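Local atomic coordinates of E3 19 kDa protein (Human adenovirus E serotype 4, PDB entry 5IRO), a protein that probably binds MHC class I heavy chains and retains them in the endoplasmic reticulum of the infected cell, keeping them from the cell surface. Residues L20-D25 and N83-E88; A30-C35 and N52-S57; V42-K47 and E65-S70. All coordinates share one frame; numbering follows the deposited sequence.

Contact 1 (L20-D25 and N83-E88); sequences LSFQPD and NTFIFE
Four apolar side chains, two from each segment, meet between backbones that stay well apart, the CA atoms of F22 and F87 being 8.5 Å from each other. The pairs made with F85 meet at their tips, whereas L20 and F22 both cross F87 at about a right angle. Methyl CD2 of L20 sits over the centre of the F85 ring, 3.9 Å from the centroid and only 6° off the ring normal, a CH-pi contact of nearly ideal form. L20 tucks CG into the gap flanked by its own N and C (chi1 63°), which directs the methyls at that ring. Packing of this kind joins the two three-stranded antiparallel sheets of the lumenal domain: L20 and F22 project from edge strand 20-24, whereas F85 and F87 come from the chain that follows strand 78-84. CE2 of F22 lies 3.7 Å from CE1 of F85. Against F87 the phenyl groups meet rim to rim, centroids 5.7 Å apart and planes at 57°, with F87 CD1 near the plane of the F22 ring at its edge. On the neighbouring strand 29-34, V31 touches both F22 and F87, and the rings of W59 and Y46 also meet that of F87.

Contact 2 (A30-C35 and N52-S57); sequences AVLIKC and NNTLAS
Strands 30-34 and 54-57 run antiparallel, their axes 170° apart in direction and 4.7 Å apart at closest approach, and alternate residues pair their polar backbone atoms across the gap. V31 and S57 form one hydrogen-bonded pair: V31 N donates a hydrogen bond to S57 O at 2.9 Å, and S57 N donates one to V31 O. The two bonds differ in approach, since S57 N lies in the plane of the V31 carbonyl, while V31 N stands 51° above that of S57. I33 and L55 form the second such pair. Here L55 N points almost straight at I33 O (167° at the hydrogen), whereas I33 N reaches L55 O along a more bent path. Beyond the last bridge the ladder gains one further rung, C35 N to N53 O at 3.1 Å.

Several of these carbonyls also receive a CA-H from the other strand; A56 CA, for one, lies 3.2 Å from V31 O. The side-chain nitrogen ND2 of N53 is satisfied outside the ladder, donating to the carbonyls of G36 and C39, and T54 OG1 has a weak bond from W37 NE1. A56 O accepts from K49 NZ, and A56 N has a weak hydrogen bond to a polar side chain of another protein chain, which also packs on L32, T54 and A56. On the face bearing L32, K34, T54 and A56, methyl CD1 of L32 comes down on A56 CB at 3.9 Å, and K34 runs beside T54 before leading away.

Strand 29-34 is the middle strand of its sheet, with A30, L32 and K34 bonded on its other edge to Q23, S21 and Q19. The disulfide from C35 to C18 ties its end to the chain leading into strand 20-24, while I33 and L55 face I44 of strand 43-45.

Contact 3 (V42-K47 and E65-S70); sequences VAIQYK and EWYTVS
Strands 43-45 and 66-70 pair antiparallel, with axes 4.9 Å apart and directions differing by 168°, through two hydrogen-bonded pairs, A43 with S70 and Q45 with T68, separated by the non-hydrogen-bonded pair of I44 and V69. All four N-H groups of the outer pairs find a carbonyl, and the S70 N to A43 O bond is nearly straight, at 170°. The side chains divide between the two surfaces of the sheet, one of two packed antiparallel sheets, consistent with the immunoglobulin-like E-set grouping of the family. On one, A43 lies against S70, and Q45 runs beside T68 in the same direction, OG1 of T68 coming close to the CB and CG of Q45. The Q45 chain bends at chi2 (110°), which turns its amide back so that NE2 donates to K47 O at 3.0 Å, from above that carbonyl's plane.

The face with I44 and V69 is largely apolar. I44, with CG1 anti to its backbone N, crosses the adjoining Y67 obliquely, and methyl CD1 meets the edge of the tyrosine ring at Y67 CD1. Beside it V42 and V69 cross obliquely, their CG2 methyls 4.1 Å apart. Beyond the last bridge, Y46 presents its ring edge to W66 O and bonds through OH to P64 O, while CG of K47 lies 3.7 Å above one ring face.

I44, Y46 and Y67 all touch I33 of the other sheet, so the chemistry is two-sided: the surface with Q45, T68 and S70 is polar and partly exposed, S70 OG bonding to T80, whereas the buried one supplies hydrocarbon to the interface between sheets.

Contacts 2 and 3 are strand pairings in the two different sheets, whereas contact 1 is side-chain packing from one sheet to the other. In sequence, contacts 2 and 3 both lie inside the loop closed by contact 1, and their own segments alternate. Contact 1 and contact 2 share a sheet: S21 N lies 2.9 Å from L32 O, a probable hydrogen bond. Contact 1 and contact 3 share the other, where Y67 N probably bonds to N83 O. Between contacts 2 and 3, whose centres are about 9 Å apart, N52 O probably accepts from I44 N at 3.0 Å, and S57 packs on Y46.

Contact 1 (L20-D25 and N83-E88)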
loop_
_atom_site.group_PDB
_atom_site.type_symbol
_atom_site.label_atom_id
_atom_site.label_comp_id
_atom_site.label_asym_id
_atom_site.label_seq_id
_atom_site.Cartn_x
_atom_site.Cartn_y
_atom_site.Cartn_z
ATOM N N LEU D 20 4.899 5.142 -23.854
ATOM C CA LEU D 20 5.234 5.585 -22.504
ATOM C C LEU D 20 4.059 6.250 -21.783
ATOM O O LEU D 20 3.254 6.952 -22.394
ATOM C CB LEU D 20 6.489 6.471 -22.480
ATOM C CG LEU D 20 6.581 7.822 -23.193
ATOM C CD1 LEU D 20 7.838 8.540 -22.726
ATOM C CD2 LEU D 20 6.599 7.671 -24.705
ATOM N N SER D 21 3.979 6.015 -20.477
ATOM C CA SER D 21 2.913 6.560 -19.646
ATOM C C SER D 21 3.491 7.343 -18.470
ATOM O O SER D 21 4.590 7.049 -17.997
ATOM C CB SER D 21 2.001 5.442 -19.135
ATOM O OG SER D 21 2.759 4.380 -18.583
ATOM N N PHE D 22 2.748 8.343 -18.006
ATOM C CA PHE D 22 3.182 9.171 -16.886
ATOM C C PHE D 22 2.182 9.071 -15.747
ATOM O O PHE D 22 0.977 8.954 -15.977
ATOM C CB PHE D 22 3.346 10.630 -17.314
ATOM C CG PHE D 22 4.472 10.859 -18.277
ATOM C CD1 PHE D 22 5.608 11.536 -17.873
ATOM C CD2 PHE D 22 4.401 10.394 -19.581
ATOM C CE1 PHE D 22 6.648 11.750 -18.749
ATOM C CE2 PHE D 22 5.440 10.603 -20.461
ATOM C CZ PHE D 22 6.562 11.282 -20.046
ATOM N N GLN D 23 2.682 9.107 -14.517
ATOM C CA GLN D 23 1.806 8.923 -13.368
ATOM C C GLN D 23 2.336 9.627 -12.120
ATOM O O GLN D 23 3.543 9.643 -11.872
ATOM C CB GLN D 23 1.602 7.424 -13.116
ATOM C CG GLN D 23 0.624 7.070 -12.007
ATOM C CD GLN D 23 0.358 5.579 -11.926
ATOM O OE1 GLN D 23 0.573 4.846 -12.890
ATOM N NE2 GLN D 23 -0.110 5.123 -10.770
ATOM N N PRO D 24 1.425 10.224 -11.336
ATOM C CA PRO D 24 1.745 10.884 -10.066
ATOM C C PRO D 24 1.968 9.887 -8.933
ATOM O O PRO D 24 1.024 9.220 -8.516
ATOM C CB PRO D 24 0.487 11.715 -9.783
ATOM C CG PRO D 24 -0.604 11.025 -10.528
ATOM C CD PRO D 24 0.039 10.489 -11.763
ATOM N N ASP D 25 3.200 9.791 -8.439
ATOM C CA ASP D 25 3.503 8.881 -7.338
ATOM C C ASP D 25 4.335 9.559 -6.257
ATOM O O ASP D 25 5.549 9.578 -6.349
ATOM C CB ASP D 25 4.273 7.658 -7.854
ATOM C CG ASP D 25 3.367 6.544 -8.338
ATOM O OD1 ASP D 25 3.669 5.368 -8.042
ATOM O OD2 ASP D 25 2.371 6.834 -9.032
ATOM N N ASN D 83 15.663 8.595 -29.487
ATOM C CA ASN D 83 14.316 9.117 -29.673
ATOM C C ASN D 83 14.013 10.243 -28.694
ATOM O O ASN D 83 14.274 10.116 -27.501
ATOM C CB ASN D 83 13.290 7.994 -29.516
ATOM C CG ASN D 83 13.145 7.159 -30.772
ATOM O OD1 ASN D 83 13.510 7.591 -31.864
ATOM N ND2 ASN D 83 12.619 5.948 -30.621
ATOM N N THR D 84 13.445 11.335 -29.192
ATOM C CA THR D 84 13.131 12.467 -28.327
ATOM C C THR D 84 11.634 12.526 -28.022
ATOM O O THR D 84 10.806 12.720 -28.911
ATOM C CB THR D 84 13.624 13.821 -28.919
ATOM O OG1 THR D 84 13.169 14.902 -28.095
ATOM C CG2 THR D 84 13.129 14.026 -30.346
ATOM N N PHE D 85 11.293 12.319 -26.755
ATOM C CA PHE D 85 9.930 12.522 -26.288
ATOM C C PHE D 85 10.011 13.468 -25.112
ATOM O O PHE D 85 10.776 13.246 -24.175
ATOM C CB PHE D 85 9.283 11.212 -25.847
ATOM C CG PHE D 85 7.822 11.352 -25.511
ATOM C CD1 PHE D 85 7.414 11.618 -24.212
ATOM C CD2 PHE D 85 6.859 11.239 -26.500
ATOM C CE1 PHE D 85 6.071 11.753 -23.903
ATOM C CE2 PHE D 85 5.515 11.374 -26.199
ATOM C CZ PHE D 85 5.121 11.631 -24.899
ATOM N N ILE D 86 9.216 14.527 -25.166
ATOM C CA ILE D 86 9.262 15.546 -24.132
ATOM C C ILE D 86 8.454 15.193 -22.881
ATOM O O ILE D 86 7.235 15.016 -22.921
ATOM C CB ILE D 86 8.834 16.925 -24.692
ATOM C CG1 ILE D 86 9.007 18.007 -23.629
ATOM C CG2 ILE D 86 7.420 16.884 -25.278
ATOM C CD1 ILE D 86 10.447 18.410 -23.437
ATOM N N PHE D 87 9.168 15.058 -21.768
ATOM C CA PHE D 87 8.563 14.706 -20.494
ATOM C C PHE D 87 8.050 15.980 -19.836
ATOM O O PHE D 87 7.211 15.941 -18.939
ATOM C CB PHE D 87 9.574 13.999 -19.587
ATOM C CG PHE D 87 10.259 12.825 -20.235
ATOM C CD1 PHE D 87 9.805 11.536 -20.022
ATOM C CD2 PHE D 87 11.361 13.010 -21.049
ATOM C CE1 PHE D 87 10.428 10.456 -20.617
ATOM C CE2 PHE D 87 11.989 11.934 -21.645
ATOM C CZ PHE D 87 11.522 10.656 -21.428
ATOM N N GLU D 88 8.560 17.114 -20.308
ATOM C CA GLU D 88 8.154 18.428 -19.822
ATOM C C GLU D 88 6.713 18.747 -20.226
ATOM O O GLU D 88 6.118 19.708 -19.737
ATOM C CB GLU D 88 9.108 19.491 -20.381
ATOM C CG GLU D 88 9.006 20.877 -19.766
ATOM C CD GLU D 88 10.017 21.847 -20.356
ATOM O OE1 GLU D 88 10.896 21.400 -21.124
ATOM O OE2 GLU D 88 9.933 23.054 -20.051
#

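Contact 2 (A30-C35 and N52-S57)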
loop_
_atom_site.group_PDB
_atom_site.type_symbol
_atom_site.label_atom_id
_atom_site.label_comp_id
_atom_site.label_asym_id
_atom_site.label_seq_id
_atom_site.Cartn_x
_atom_site.Cartn_y
_atom_site.Cartn_z
ATOM N N ALA D 30 6.381 10.209 -12.234
ATOM C CA ALA D 30 6.868 8.870 -12.544
ATOM C C ALA D 30 6.700 8.557 -14.024
ATOM O O ALA D 30 5.587 8.596 -14.567
ATOM C CB ALA D 30 6.143 7.832 -11.698
ATOM N N VAL D 31 7.827 8.246 -14.658
ATOM C CA VAL D 31 7.888 7.934 -16.078
ATOM C C VAL D 31 7.954 6.429 -16.304
ATOM O O VAL D 31 8.698 5.725 -15.617
ATOM C CB VAL D 31 9.138 8.572 -16.721
ATOM C CG1 VAL D 31 9.175 8.302 -18.215
ATOM C CG2 VAL D 31 9.182 10.064 -16.438
ATOM N N LEU D 32 7.176 5.940 -17.263
ATOM C CA LEU D 32 7.172 4.520 -17.589
ATOM C C LEU D 32 7.282 4.319 -19.094
ATOM O O LEU D 32 6.288 4.413 -19.809
ATOM C CB LEU D 32 5.889 3.864 -17.085
ATOM C CG LEU D 32 5.829 2.349 -17.290
ATOM C CD1 LEU D 32 6.617 1.622 -16.210
ATOM C CD2 LEU D 32 4.393 1.867 -17.349
ATOM N N ILE D 33 8.486 4.018 -19.568
ATOM C CA ILE D 33 8.710 3.764 -20.986
ATOM C C ILE D 33 8.523 2.285 -21.308
ATOM O O ILE D 33 9.385 1.459 -20.997
ATOM C CB ILE D 33 10.123 4.198 -21.416
ATOM C CG1 ILE D 33 10.420 5.610 -20.903
ATOM C CG2 ILE D 33 10.267 4.136 -22.929
ATOM C CD1 ILE D 33 11.857 6.051 -21.103
ATOM N N LYS D 34 7.393 1.954 -21.926
ATOM C CA LYS D 34 7.093 0.568 -22.266
ATOM C C LYS D 34 7.318 0.257 -23.748
ATOM O O LYS D 34 6.634 0.790 -24.621
ATOM C CB LYS D 34 5.656 0.221 -21.875
ATOM C CG LYS D 34 5.294 -1.239 -22.092
ATOM C CD LYS D 34 3.903 -1.539 -21.564
ATOM C CE LYS D 34 3.582 -3.021 -21.654
ATOM N NZ LYS D 34 2.191 -3.303 -21.206
ATOM N N CYS D 35 8.283 -0.612 -24.019
ATOM C CA CYS D 35 8.494 -1.136 -25.360
ATOM C C CYS D 35 8.059 -2.596 -25.414
ATOM O O CYS D 35 7.559 -3.133 -24.425
ATOM C CB CYS D 35 9.957 -0.972 -25.784
ATOM S SG CYS D 35 10.506 0.750 -25.910
ATOM N N ASN D 52 16.051 -3.253 -19.865
ATOM C CA ASN D 52 15.386 -4.298 -20.637
ATOM C C ASN D 52 14.328 -3.792 -21.615
ATOM O O ASN D 52 14.611 -2.974 -22.491
ATOM C CB ASN D 52 14.802 -5.354 -19.694
ATOM C CG ASN D 52 15.861 -5.993 -18.807
ATOM O OD1 ASN D 52 16.373 -5.364 -17.881
ATOM N ND2 ASN D 52 16.187 -7.250 -19.084
ATOM N N ASN D 53 13.106 -4.289 -21.443
ATOM C CA ASN D 53 11.994 -3.971 -22.331
ATOM C C ASN D 53 11.153 -2.801 -21.822
ATOM O O ASN D 53 10.625 -2.015 -22.608
ATOM C CB ASN D 53 11.094 -5.197 -22.512
ATOM C CG ASN D 53 11.791 -6.335 -23.232
ATOM O OD1 ASN D 53 12.507 -7.125 -22.619
ATOM N ND2 ASN D 53 11.565 -6.437 -24.537
ATOM N N THR D 54 11.036 -2.687 -20.502
ATOM C CA THR D 54 10.232 -1.630 -19.896
ATOM C C THR D 54 11.040 -0.927 -18.812
ATOM O O THR D 54 11.675 -1.574 -17.979
ATOM C CB THR D 54 8.927 -2.191 -19.291
ATOM O OG1 THR D 54 8.216 -2.935 -20.289
ATOM C CG2 THR D 54 8.041 -1.062 -18.781
ATOM N N LEU D 55 11.007 0.401 -18.823
ATOM C CA LEU D 55 11.815 1.192 -17.905
ATOM C C LEU D 55 10.916 2.077 -17.047
ATOM O O LEU D 55 9.876 2.545 -17.504
ATOM C CB LEU D 55 12.816 2.042 -18.699
ATOM C CG LEU D 55 14.080 2.566 -18.010
ATOM C CD1 LEU D 55 15.201 2.759 -19.021
ATOM C CD2 LEU D 55 13.806 3.869 -17.287
ATOM N N ALA D 56 11.314 2.292 -15.797
ATOM C CA ALA D 56 10.573 3.180 -14.907
ATOM C C ALA D 56 11.510 4.122 -14.163
ATOM O O ALA D 56 12.391 3.682 -13.426
ATOM C CB ALA D 56 9.740 2.374 -13.923
ATOM N N SER D 57 11.314 5.421 -14.360
ATOM C CA SER D 57 12.111 6.424 -13.665
ATOM C C SER D 57 11.266 7.622 -13.253
ATOM O O SER D 57 10.073 7.492 -12.983
ATOM C CB SER D 57 13.278 6.887 -14.537
ATOM O OG SER D 57 14.060 7.853 -13.857
#

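Contact 3 (V42-K47 and E65-S70)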
loop_
_atom_site.group_PDB
_atom_site.type_symbol
_atom_site.label_atom_id
_atom_site.label_comp_id
_atom_site.label_asym_id
_atom_site.label_seq_id
_atom_site.Cartn_x
_atom_site.Cartn_y
_atom_site.Cartn_z
ATOM N N VAL D 42 16.283 -5.997 -26.953
ATOM C CA VAL D 42 15.820 -4.645 -27.235
ATOM C C VAL D 42 15.977 -3.864 -25.938
ATOM O O VAL D 42 15.123 -3.902 -25.052
ATOM C CB VAL D 42 14.368 -4.605 -27.797
ATOM C CG1 VAL D 42 13.460 -5.537 -27.022
ATOM C CG2 VAL D 42 13.815 -3.180 -27.805
ATOM N N ALA D 43 17.099 -3.164 -25.827
ATOM C CA ALA D 43 17.449 -2.509 -24.575
ATOM C C ALA D 43 16.961 -1.073 -24.539
ATOM O O ALA D 43 17.150 -0.323 -25.490
ATOM C CB ALA D 43 18.958 -2.560 -24.363
ATOM N N ILE D 44 16.321 -0.689 -23.441
ATOM C CA ILE D 44 15.835 0.678 -23.305
ATOM C C ILE D 44 16.677 1.426 -22.277
ATOM O O ILE D 44 16.960 0.917 -21.191
ATOM C CB ILE D 44 14.319 0.748 -22.972
ATOM C CG1 ILE D 44 13.827 2.198 -22.996
ATOM C CG2 ILE D 44 14.009 0.087 -21.638
ATOM C CD1 ILE D 44 13.977 2.868 -24.340
ATOM N N GLN D 45 17.103 2.629 -22.643
ATOM C CA GLN D 45 17.898 3.457 -21.750
ATOM C C GLN D 45 17.295 4.853 -21.697
ATOM O O GLN D 45 16.871 5.385 -22.720
ATOM C CB GLN D 45 19.343 3.507 -22.246
ATOM C CG GLN D 45 20.197 4.629 -21.679
ATOM C CD GLN D 45 21.268 4.122 -20.738
ATOM O OE1 GLN D 45 21.682 2.966 -20.818
ATOM N NE2 GLN D 45 21.732 4.988 -19.845
ATOM N N TYR D 46 17.252 5.443 -20.508
ATOM C CA TYR D 46 16.649 6.759 -20.333
ATOM C C TYR D 46 17.692 7.755 -19.826
ATOM O O TYR D 46 18.162 8.600 -20.588
ATOM C CB TYR D 46 15.448 6.677 -19.382
ATOM C CG TYR D 46 14.882 8.016 -18.955
ATOM C CD1 TYR D 46 14.753 9.065 -19.860
ATOM C CD2 TYR D 46 14.470 8.228 -17.647
ATOM C CE1 TYR D 46 14.241 10.286 -19.468
ATOM C CE2 TYR D 46 13.953 9.445 -17.247
ATOM C CZ TYR D 46 13.840 10.471 -18.162
ATOM O OH TYR D 46 13.325 11.684 -17.769
ATOM N N LYS D 47 18.055 7.666 -18.551
ATOM C CA LYS D 47 19.092 8.539 -18.010
ATOM C C LYS D 47 20.432 7.816 -17.977
ATOM O O LYS D 47 21.177 7.794 -18.959
ATOM C CB LYS D 47 18.740 8.965 -16.582
ATOM C CG LYS D 47 17.594 9.961 -16.466
ATOM C CD LYS D 47 17.243 10.233 -15.003
ATOM C CE LYS D 47 16.055 11.178 -14.868
ATOM N NZ LYS D 47 15.539 11.242 -13.468
ATOM N N GLU D 65 15.319 14.372 -21.976
ATOM C CA GLU D 65 14.091 14.377 -22.755
ATOM C C GLU D 65 14.296 13.567 -24.019
ATOM O O GLU D 65 13.588 13.733 -25.014
ATOM C CB GLU D 65 13.691 15.807 -23.081
ATOM C CG GLU D 65 13.351 16.607 -21.847
ATOM C CD GLU D 65 13.404 18.088 -22.095
ATOM O OE1 GLU D 65 13.967 18.492 -23.135
ATOM O OE2 GLU D 65 12.868 18.842 -21.259
ATOM N N TRP D 66 15.289 12.691 -23.959
ATOM C CA TRP D 66 15.558 11.748 -25.023
ATOM C C TRP D 66 15.845 10.405 -24.369
ATOM O O TRP D 66 16.167 10.341 -23.182
ATOM C CB TRP D 66 16.737 12.244 -25.861
ATOM C CG TRP D 66 17.995 12.451 -25.079
ATOM C CD1 TRP D 66 18.501 13.641 -24.637
ATOM C CD2 TRP D 66 18.964 11.456 -24.742
ATOM N NE1 TRP D 66 19.693 13.435 -23.987
ATOM C CE2 TRP D 66 20.005 12.101 -24.046
ATOM C CE3 TRP D 66 19.043 10.074 -24.940
ATOM C CZ2 TRP D 66 21.107 11.415 -23.550
ATOM C CZ3 TRP D 66 20.135 9.396 -24.447
ATOM C CH2 TRP D 66 21.152 10.064 -23.763
ATOM N N TYR D 67 15.738 9.334 -25.144
ATOM C CA TYR D 67 16.039 7.998 -24.654
ATOM C C TYR D 67 16.553 7.123 -25.788
ATOM O O TYR D 67 16.181 7.317 -26.944
ATOM C CB TYR D 67 14.814 7.382 -23.964
ATOM C CG TYR D 67 13.577 7.274 -24.833
ATOM C CD1 TYR D 67 13.182 6.057 -25.371
ATOM C CD2 TYR D 67 12.801 8.394 -25.112
ATOM C CE1 TYR D 67 12.053 5.956 -26.160
ATOM C CE2 TYR D 67 11.672 8.303 -25.900
ATOM C CZ TYR D 67 11.303 7.083 -26.422
ATOM O OH TYR D 67 10.177 6.991 -27.209
ATOM N N THR D 68 17.400 6.154 -25.455
ATOM C CA THR D 68 18.023 5.321 -26.475
ATOM C C THR D 68 17.398 3.937 -26.523
ATOM O O THR D 68 17.072 3.353 -25.485
ATOM C CB THR D 68 19.543 5.163 -26.244
ATOM O OG1 THR D 68 19.791 4.677 -24.924
ATOM C CG2 THR D 68 20.246 6.481 -26.429
ATOM N N VAL D 69 17.238 3.418 -27.736
ATOM C CA VAL D 69 16.723 2.070 -27.928
ATOM C C VAL D 69 17.731 1.244 -28.723
ATOM O O VAL D 69 18.023 1.532 -29.883
ATOM C CB VAL D 69 15.328 2.066 -28.622
ATOM C CG1 VAL D 69 15.315 2.960 -29.857
ATOM C CG2 VAL D 69 14.889 0.643 -28.957
ATOM N N SER D 70 18.278 0.221 -28.075
ATOM C CA SER D 70 19.275 -0.631 -28.698
ATOM C C SER D 70 18.553 -1.819 -29.307
ATOM O O SER D 70 17.919 -2.599 -28.590
ATOM C CB SER D 70 20.307 -1.099 -27.669
ATOM O OG SER D 70 20.858 -0.008 -26.950
#